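PDB 6M7Z: bradyzoite pseudokinase 1 from Toxoplasma gondii, which is a divergent pseudokinase whose kinase fold lacks the glycine-rich loop and which probably regulates membrane ultrastructure of the parasitophorous vacuole. Local coordinates for residues Val148-Met153 with Val239-Leu244; Asp270-Lys275 with Met291-Phe296. One frame throughout, in Å; residues are numbered along the deposited sequence.

Contact 1: Val148-Met153 with Val239-Leu244. With EDO (1,2-ethanediol), chain G.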
ATOM      1  N   VAL A 148       1.777   2.960 -18.104  1.00 44.04           N
ATOM      2  CA  VAL A 148       1.492   1.689 -17.447  1.00 43.66           C
ATOM      3  C   VAL A 148       1.436   1.897 -15.929  1.00 38.86           C
ATOM      4  O   VAL A 148       0.610   1.277 -15.259  1.00 43.94           O
ATOM      5  CB  VAL A 148       2.521   0.612 -17.841  1.00 45.34           C
ATOM      6  CG1 VAL A 148       2.312  -0.685 -17.062  1.00 43.30           C
ATOM      7  CG2 VAL A 148       2.478   0.338 -19.342  1.00 47.05           C
ATOM      8  N   LEU A 149       2.303   2.769 -15.398  1.00 35.07           N
ATOM      9  CA  LEU A 149       2.334   3.042 -13.957  1.00 32.01           C
ATOM     10  C   LEU A 149       1.006   3.671 -13.534  1.00 31.80           C
ATOM     11  O   LEU A 149       0.386   3.247 -12.554  1.00 32.35           O
ATOM     12  CB  LEU A 149       3.504   3.969 -13.615  1.00 30.56           C
ATOM     13  CG  LEU A 149       3.612   4.368 -12.141  1.00 28.28           C
ATOM     14  CD1 LEU A 149       3.661   3.154 -11.234  1.00 27.99           C
ATOM     15  CD2 LEU A 149       4.856   5.195 -11.919  1.00 28.40           C
ATOM     16  N   ALA A 150       0.568   4.665 -14.304  1.00 32.84           N
ATOM     17  CA  ALA A 150      -0.678   5.370 -14.032  1.00 33.66           C
ATOM     18  C   ALA A 150      -1.854   4.391 -14.073  1.00 33.43           C
ATOM     19  O   ALA A 150      -2.741   4.458 -13.243  1.00 31.01           O
ATOM     20  CB  ALA A 150      -0.856   6.493 -15.019  1.00 36.94           C
ATOM     21  N   ALA A 151      -1.829   3.470 -15.040  1.00 34.83           N
ATOM     22  CA  ALA A 151      -2.906   2.495 -15.211  1.00 37.43           C
ATOM     23  C   ALA A 151      -2.893   1.504 -14.029  1.00 36.90           C
ATOM     24  O   ALA A 151      -3.946   1.149 -13.511  1.00 33.71           O
ATOM     25  CB  ALA A 151      -2.764   1.792 -16.539  1.00 38.70           C
ATOM     26  N   ASN A 152      -1.685   1.077 -13.630  1.00 37.29           N
ATOM     27  CA  ASN A 152      -1.439   0.198 -12.468  1.00 38.08           C
ATOM     28  C   ASN A 152      -2.045   0.854 -11.207  1.00 37.84           C
ATOM     29  O   ASN A 152      -2.727   0.201 -10.408  1.00 34.99           O
ATOM     30  CB  ASN A 152       0.062  -0.117 -12.379  1.00 41.60           C
ATOM     31  CG  ASN A 152       0.434  -1.272 -11.459  1.00 41.99           C
ATOM     32  OD1 ASN A 152      -0.163  -1.456 -10.397  1.00 45.07           O
ATOM     33  ND2 ASN A 152       1.450  -2.041 -11.837  1.00 39.76           N
ATOM     34  N   MET A 153      -1.852   2.176 -11.074  1.00 34.33           N
ATOM     35  CA  MET A 153      -2.290   2.908  -9.902  1.00 34.14           C
ATOM     36  C   MET A 153      -3.821   3.012  -9.858  1.00 35.35           C
ATOM     37  O   MET A 153      -4.424   2.751  -8.794  1.00 34.56           O
ATOM     38  CB  MET A 153      -1.660   4.303  -9.849  1.00 35.90           C
ATOM     39  CG  MET A 153      -0.213   4.298  -9.356  1.00 34.81           C
ATOM     40  SD  MET A 153       0.768   5.731  -9.871  1.00 34.20           S
ATOM     41  CE  MET A 153       0.010   7.010  -8.873  1.00 37.58           C
ATOM     42  N   VAL A 239      -3.847  14.288  -7.545  1.00 25.47           N
ATOM     43  CA  VAL A 239      -2.731  15.009  -6.950  1.00 25.19           C
ATOM     44  C   VAL A 239      -1.457  14.168  -7.070  1.00 24.56           C
ATOM     45  O   VAL A 239      -0.386  14.704  -7.321  1.00 24.33           O
ATOM     46  CB  VAL A 239      -3.026  15.410  -5.486  1.00 24.98           C
ATOM     47  CG1 VAL A 239      -1.774  15.868  -4.746  1.00 24.71           C
ATOM     48  CG2 VAL A 239      -4.114  16.455  -5.416  1.00 25.22           C
ATOM     49  N   ALA A 240      -1.577  12.853  -6.891  1.00 24.48           N
ATOM     50  CA  ALA A 240      -0.420  11.972  -7.009  1.00 24.73           C
ATOM     51  C   ALA A 240       0.107  11.962  -8.453  1.00 25.07           C
ATOM     52  O   ALA A 240       1.315  11.903  -8.681  1.00 25.45           O
ATOM     53  CB  ALA A 240      -0.775  10.587  -6.513  1.00 24.55           C
ATOM     54  N   PHE A 241      -0.804  12.000  -9.422  1.00 26.12           N
ATOM     55  CA  PHE A 241      -0.430  12.037 -10.830  1.00 27.58           C
ATOM     56  C   PHE A 241       0.278  13.353 -11.152  1.00 27.81           C
ATOM     57  O   PHE A 241       1.288  13.363 -11.870  1.00 27.73           O
ATOM     58  CB  PHE A 241      -1.647  11.839 -11.733  1.00 28.85           C
ATOM     59  CG  PHE A 241      -2.163  10.423 -11.815  1.00 29.92           C
ATOM     60  CD1 PHE A 241      -1.386   9.342 -11.457  1.00 29.48           C
ATOM     61  CD2 PHE A 241      -3.442  10.178 -12.298  1.00 32.42           C
ATOM     62  CE1 PHE A 241      -1.899   8.063 -11.499  1.00 31.11           C
ATOM     63  CE2 PHE A 241      -3.945   8.889 -12.365  1.00 31.75           C
ATOM     64  CZ  PHE A 241      -3.166   7.838 -11.972  1.00 32.50           C
ATOM     65  N   ARG A 242      -0.235  14.449 -10.593  1.00 27.83           N
ATOM     66  CA  ARG A 242       0.390  15.747 -10.758  1.00 28.59           C
ATOM     67  C   ARG A 242       1.818  15.691 -10.195  1.00 27.69           C
ATOM     68  O   ARG A 242       2.752  16.194 -10.820  1.00 27.10           O
ATOM     69  CB  ARG A 242      -0.459  16.833 -10.094  1.00 30.10           C
ATOM     70  CG  ARG A 242       0.115  18.232 -10.216  1.00 33.08           C
ATOM     71  CD  ARG A 242       0.499  18.684 -11.623  1.00 36.89           C
ATOM     72  NE  ARG A 242      -0.613  18.654 -12.568  1.00 40.12           N
ATOM     73  CZ  ARG A 242      -1.624  19.532 -12.585  1.00 48.41           C
ATOM     74  NH1 ARG A 242      -1.674  20.510 -11.696  1.00 43.19           N
ATOM     75  NH2 ARG A 242      -2.594  19.396 -13.474  1.00 58.89           N
ATOM     76  N   ASN A 243       1.971  15.065  -9.021  1.00 26.44           N
ATOM     77  CA  ASN A 243       3.246  14.897  -8.347  1.00 26.19           C
ATOM     78  C   ASN A 243       4.193  14.136  -9.275  1.00 26.90           C
ATOM     79  O   ASN A 243       5.361  14.509  -9.435  1.00 26.59           O
ATOM     80  CB  ASN A 243       3.038  14.243  -6.978  1.00 25.95           C
ATOM     81  CG  ASN A 243       4.248  14.210  -6.071  1.00 25.73           C
ATOM     82  OD1 ASN A 243       5.336  14.641  -6.434  1.00 27.04           O
ATOM     83  ND2 ASN A 243       4.075  13.638  -4.897  1.00 25.13           N
ATOM     84  N   LEU A 244       3.663  13.079  -9.903  1.00 28.27           N
ATOM     85  CA  LEU A 244       4.415  12.214 -10.800  1.00 29.57           C
ATOM     86  C   LEU A 244       4.939  13.028 -12.001  1.00 30.67           C
ATOM     87  O   LEU A 244       6.136  12.971 -12.332  1.00 32.63           O
ATOM     88  CB  LEU A 244       3.471  11.084 -11.209  1.00 33.35           C
ATOM     89  CG  LEU A 244       3.988   9.948 -12.082  1.00 39.21           C
ATOM     90  CD1 LEU A 244       5.339   9.473 -11.639  1.00 38.31           C
ATOM     91  CD2 LEU A 244       2.992   8.800 -12.018  1.00 41.88           C
TER
HETATM   92  C1  EDO G 401       7.401  12.303  -3.743  1.00 43.86           C
HETATM   93  O1  EDO G 401       6.351  11.669  -3.007  1.00 32.41           O
HETATM   94  C2  EDO G 401       7.278  13.805  -3.561  1.00 51.60           C
HETATM   95  O2  EDO G 401       7.844  14.468  -4.691  1.00 49.79           O
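Ala-240 offers its CB to the terminal methyl of Met-153, with CB and CE 4.4 Å apart, at one end of an interface between two nearly antiparallel helices. The short-segment axes run at 161° and stay 11.7 Å apart at closest approach. At this spacing backbone does not meet backbone; side chains cross the gap, and Phe-241 alone reaches the opposite main chain, at Ala-150.

Phe-241 spans most of the gap. Its CB is not aimed at the opposite helix, but the far end of the ring reaches it. Ring atom CE1 lies 3.4 Å from Met-153 CE and 4.0 Å from Ala-150 CB, while CZ sits 3.6 Å from Ala-150 O. Both the methyl and the carbonyl oxygen approach the ring obliquely. Met-153 SD is 5.2 Å from the Phe-241 ring centroid and 86° off its normal, an in-plane Met-aromatic contact at the ring edge. A bend at the last torsion of Met-153 (chi3 71°) turns CE back beside CE1 and CD1, near Ala-240 as well. The two side chains slide past each other in opposite directions.

Asn-243 leaves this interface and accepts a hydrogen bond at OD1 from O2 of a 1,2-ethanediol, 3.1 Å away, probably a crystallisation additive.

Leu-244 then closes the row: its CD2 meets Leu-149 CD2 at 4.1 Å, the two side chains crossing obliquely, and also touches Met-153 SD.

No hydrogen bond links the segments, and all six touching residues are buried. Leu-269 of helix 263-276 packs on both Ala-150 and Phe-241. Helix 146-161 precedes the catalytic-loop region and helix 230-248 follows the largely unmodelled activation-segment region, consistent with αE and αF in the C-lobe of the protein kinase fold.

Contact 2: Asp270-Lys275 with Met291-Phe296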
ATOM      1  N   ASP A 270      -0.904  14.734 -17.538  1.00 40.82           N
ATOM      2  CA  ASP A 270      -1.126  16.071 -16.975  1.00 47.41           C
ATOM      3  C   ASP A 270      -2.576  16.521 -17.217  1.00 47.04           C
ATOM      4  O   ASP A 270      -3.205  17.085 -16.319  1.00 43.31           O
ATOM      5  CB  ASP A 270      -0.138  17.101 -17.531  1.00 53.35           C
ATOM      6  CG  ASP A 270       0.381  18.089 -16.493  1.00 67.98           C
ATOM      7  OD1 ASP A 270       0.274  17.806 -15.271  1.00 75.45           O
ATOM      8  OD2 ASP A 270       0.945  19.114 -16.908  1.00 83.28           O
ATOM      9  N   LYS A 271      -3.094  16.259 -18.424  1.00 48.72           N
ATOM     10  CA  LYS A 271      -4.477  16.614 -18.802  1.00 51.06           C
ATOM     11  C   LYS A 271      -5.477  15.797 -17.973  1.00 46.19           C
ATOM     12  O   LYS A 271      -6.481  16.350 -17.514  1.00 45.36           O
ATOM     13  CB  LYS A 271      -4.726  16.389 -20.301  1.00 57.17           C
ATOM     14  CG  LYS A 271      -4.248  17.544 -21.181  1.00 63.63           C
ATOM     15  CD  LYS A 271      -4.122  17.281 -22.662  1.00 69.65           C
ATOM     16  CE  LYS A 271      -3.116  18.233 -23.291  1.00 73.76           C
ATOM     17  NZ  LYS A 271      -3.056  18.098 -24.763  1.00 81.81           N
ATOM     18  N   LEU A 272      -5.199  14.496 -17.809  1.00 38.85           N
ATOM     19  CA  LEU A 272      -6.051  13.595 -17.026  1.00 41.24           C
ATOM     20  C   LEU A 272      -6.065  14.053 -15.556  1.00 39.76           C
ATOM     21  O   LEU A 272      -7.133  14.112 -14.918  1.00 37.13           O
ATOM     22  CB  LEU A 272      -5.569  12.144 -17.185  1.00 40.86           C
ATOM     23  CG  LEU A 272      -6.189  11.122 -16.225  1.00 42.10           C
ATOM     24  CD1 LEU A 272      -7.703  11.070 -16.395  1.00 45.32           C
ATOM     25  CD2 LEU A 272      -5.571   9.730 -16.390  1.00 40.65           C
ATOM     26  N   SER A 273      -4.888  14.401 -15.023  1.00 38.65           N
ATOM     27  CA  SER A 273      -4.792  14.788 -13.621  1.00 39.16           C
ATOM     28  C   SER A 273      -5.567  16.091 -13.375  1.00 38.94           C
ATOM     29  O   SER A 273      -6.174  16.235 -12.319  1.00 36.78           O
ATOM     30  CB  SER A 273      -3.368  14.870 -13.153  1.00 39.95           C
ATOM     31  OG  SER A 273      -2.744  16.052 -13.609  1.00 52.81           O
ATOM     32  N   GLN A 274      -5.584  17.004 -14.362  1.00 38.03           N
ATOM     33  CA  GLN A 274      -6.305  18.287 -14.238  1.00 39.04           C
ATOM     34  C   GLN A 274      -7.820  18.033 -14.099  1.00 38.19           C
ATOM     35  O   GLN A 274      -8.514  18.755 -13.379  1.00 34.41           O
ATOM     36  CB  GLN A 274      -5.975  19.217 -15.411  1.00 43.54           C
ATOM     37  CG  GLN A 274      -6.288  20.690 -15.159  1.00 48.84           C
ATOM     38  CD  GLN A 274      -5.494  21.340 -14.042  1.00 54.13           C
ATOM     39  OE1 GLN A 274      -4.264  21.386 -14.052  1.00 54.35           O
ATOM     40  NE2 GLN A 274      -6.204  21.893 -13.071  1.00 50.92           N
ATOM     41  N   LYS A 275      -8.340  16.995 -14.773  1.00 39.14           N
ATOM     42  CA  LYS A 275      -9.755  16.620 -14.640  1.00 39.17           C
ATOM     43  C   LYS A 275     -10.023  16.082 -13.231  1.00 39.53           C
ATOM     44  O   LYS A 275     -11.075  16.379 -12.632  1.00 42.09           O
ATOM     45  CB  LYS A 275     -10.150  15.569 -15.680  1.00 42.11           C
ATOM     46  CG  LYS A 275     -10.152  16.058 -17.114  1.00 46.62           C
ATOM     47  CD  LYS A 275     -10.303  14.928 -18.133  1.00 53.56           C
ATOM     48  CE  LYS A 275      -9.740  15.259 -19.508  1.00 61.28           C
ATOM     49  NZ  LYS A 275      -8.904  14.162 -20.076  1.00 66.43           N
ATOM     50  N   MET A 291     -10.558   5.150 -16.769  1.00 51.28           N
ATOM     51  CA  MET A 291     -10.000   3.971 -17.440  1.00 56.11           C
ATOM     52  C   MET A 291     -10.204   4.043 -18.964  1.00 55.31           C
ATOM     53  O   MET A 291      -9.488   3.370 -19.705  1.00 51.84           O
ATOM     54  CB  MET A 291     -10.624   2.682 -16.888  1.00 62.79           C
ATOM     55  CG  MET A 291     -10.027   2.250 -15.562  1.00 69.87           C
ATOM     56  SD  MET A 291     -10.568   0.606 -15.040  1.00 78.07           S
ATOM     57  CE  MET A 291      -9.233   0.130 -13.947  1.00 83.44           C
ATOM     58  N   LYS A 292     -11.139   4.876 -19.434  1.00 63.43           N
ATOM     59  CA  LYS A 292     -11.372   5.067 -20.876  1.00 70.04           C
ATOM     60  C   LYS A 292     -10.690   6.345 -21.389  1.00 66.23           C
ATOM     61  O   LYS A 292     -10.974   6.785 -22.491  1.00 60.52           O
ATOM     62  CB  LYS A 292     -12.879   5.095 -21.156  1.00 73.76           C
ATOM     63  CG  LYS A 292     -13.527   3.731 -21.297  1.00 74.75           C
ATOM     64  CD  LYS A 292     -15.021   3.787 -21.017  1.00 80.66           C
ATOM     65  CE  LYS A 292     -15.654   2.428 -20.809  1.00 94.54           C
ATOM     66  NZ  LYS A 292     -16.918   2.556 -20.052  1.00110.81           N
ATOM     67  N   ASP A 293      -9.775   6.932 -20.607  1.00 70.73           N
ATOM     68  CA  ASP A 293      -9.055   8.130 -21.032  1.00 60.17           C
ATOM     69  C   ASP A 293      -8.126   7.753 -22.187  1.00 58.42           C
ATOM     70  O   ASP A 293      -7.630   6.622 -22.247  1.00 56.70           O
ATOM     71  CB  ASP A 293      -8.312   8.785 -19.858  1.00 54.92           C
ATOM     72  CG  ASP A 293      -7.683  10.136 -20.175  1.00 50.62           C
ATOM     73  OD1 ASP A 293      -6.536  10.151 -20.662  1.00 43.55           O
ATOM     74  OD2 ASP A 293      -8.355  11.174 -19.945  1.00 55.60           O
ATOM     75  N   PRO A 294      -7.894   8.681 -23.152  1.00 60.18           N
ATOM     76  CA  PRO A 294      -6.924   8.478 -24.230  1.00 62.30           C
ATOM     77  C   PRO A 294      -5.562   7.889 -23.829  1.00 70.08           C
ATOM     78  O   PRO A 294      -4.965   7.151 -24.611  1.00 71.54           O
ATOM     79  CB  PRO A 294      -6.704   9.900 -24.764  1.00 60.09           C
ATOM     80  CG  PRO A 294      -8.035  10.593 -24.541  1.00 60.07           C
ATOM     81  CD  PRO A 294      -8.616   9.959 -23.297  1.00 58.63           C
ATOM     82  N   LEU A 295      -5.082   8.227 -22.626  1.00 75.59           N
ATOM     83  CA  LEU A 295      -3.761   7.796 -22.158  1.00 70.31           C
ATOM     84  C   LEU A 295      -3.661   6.264 -22.146  1.00 59.52           C
ATOM     85  O   LEU A 295      -2.582   5.736 -22.373  1.00 53.52           O
ATOM     86  CB  LEU A 295      -3.514   8.366 -20.756  1.00 69.54           C
ATOM     87  CG  LEU A 295      -2.283   7.838 -20.020  1.00 72.71           C
ATOM     88  CD1 LEU A 295      -1.015   8.163 -20.813  1.00 63.18           C
ATOM     89  CD2 LEU A 295      -2.213   8.419 -18.616  1.00 71.98           C
ATOM     90  N   PHE A 296      -4.778   5.566 -21.895  1.00 63.81           N
ATOM     91  CA  PHE A 296      -4.754   4.116 -21.630  1.00 66.84           C
ATOM     92  C   PHE A 296      -5.225   3.275 -22.828  1.00 67.78           C
ATOM     93  O   PHE A 296      -5.355   2.057 -22.691  1.00 68.56           O
ATOM     94  CB  PHE A 296      -5.617   3.789 -20.408  1.00 55.26           C
ATOM     95  CG  PHE A 296      -5.248   4.552 -19.166  1.00 52.14           C
ATOM     96  CD1 PHE A 296      -3.931   4.600 -18.727  1.00 53.52           C
ATOM     97  CD2 PHE A 296      -6.214   5.225 -18.432  1.00 53.92           C
ATOM     98  CE1 PHE A 296      -3.592   5.289 -17.574  1.00 51.54           C
ATOM     99  CE2 PHE A 296      -5.871   5.925 -17.285  1.00 56.44           C
ATOM    100  CZ  PHE A 296      -4.564   5.942 -16.854  1.00 56.09           C
TER
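Lys-275 and Asp-293 reach toward each other tip to tip in a salt bridge, with NZ 3.0 Å from OD2 and approaching nearly along the C-O axis. A bend at the last torsion of Lys-275 (chi4 134°) sets the direction of NZ.

The other carboxylate oxygen works within its own segment. Asp-293 OD1 accepts from Leu-295 N at 3.1 Å with an N-H...O angle of 170°, on the anti side and 25° out of the carboxylate plane. This Asx turn opens the 3-10 segment 294-296, and Phe-296 N bonds back to Asp-293 O. The bond at OD1 limits the rotation of the carboxylate whose OD2 takes the lysine.

Leu-272 lies beneath these charges. Its CD1 rests 3.6 Å from Asp-293 OD2, whereas CD2 points to the apolar side, 3.9 Å from Phe-296 CE2 and 4.2 Å from Leu-295 CD2. The leucine and phenylalanine side chains cross at about a right angle.

Segment 291-296 leads from helix 287-291 into the loop before helix 301-306 and is wedged between two helices: Leu-295 also packs on Leu-268 and Leu-269 of helix 263-276, while Phe-296 rests on Ala-150 and Ala-151 of helix 146-161.

Contacts 1 and 2 lie about 10 Å apart, centre to centre, and share no pair of elements, yet helix 146-161 meets both: it packs on helix 230-248 in contact 1 and lies beneath Phe-296 of contact 2. Contact 1 is buried, about 14 Å from the chain centre, and joins its helices without any hydrogen bond, mostly by apolar and sulfur contacts. Contact 2, about 23 Å out, adds to a buried apolar patch a salt bridge from an exposed lysine to a buried aspartate. Arg-242 couples the two, through NE to Asp-270 OD1 (3.0 Å, a salt bridge) and NH2 to Gln-274 OE1 (2.7 Å, probably a hydrogen bond), tying helix 230-248 to helix 263-276.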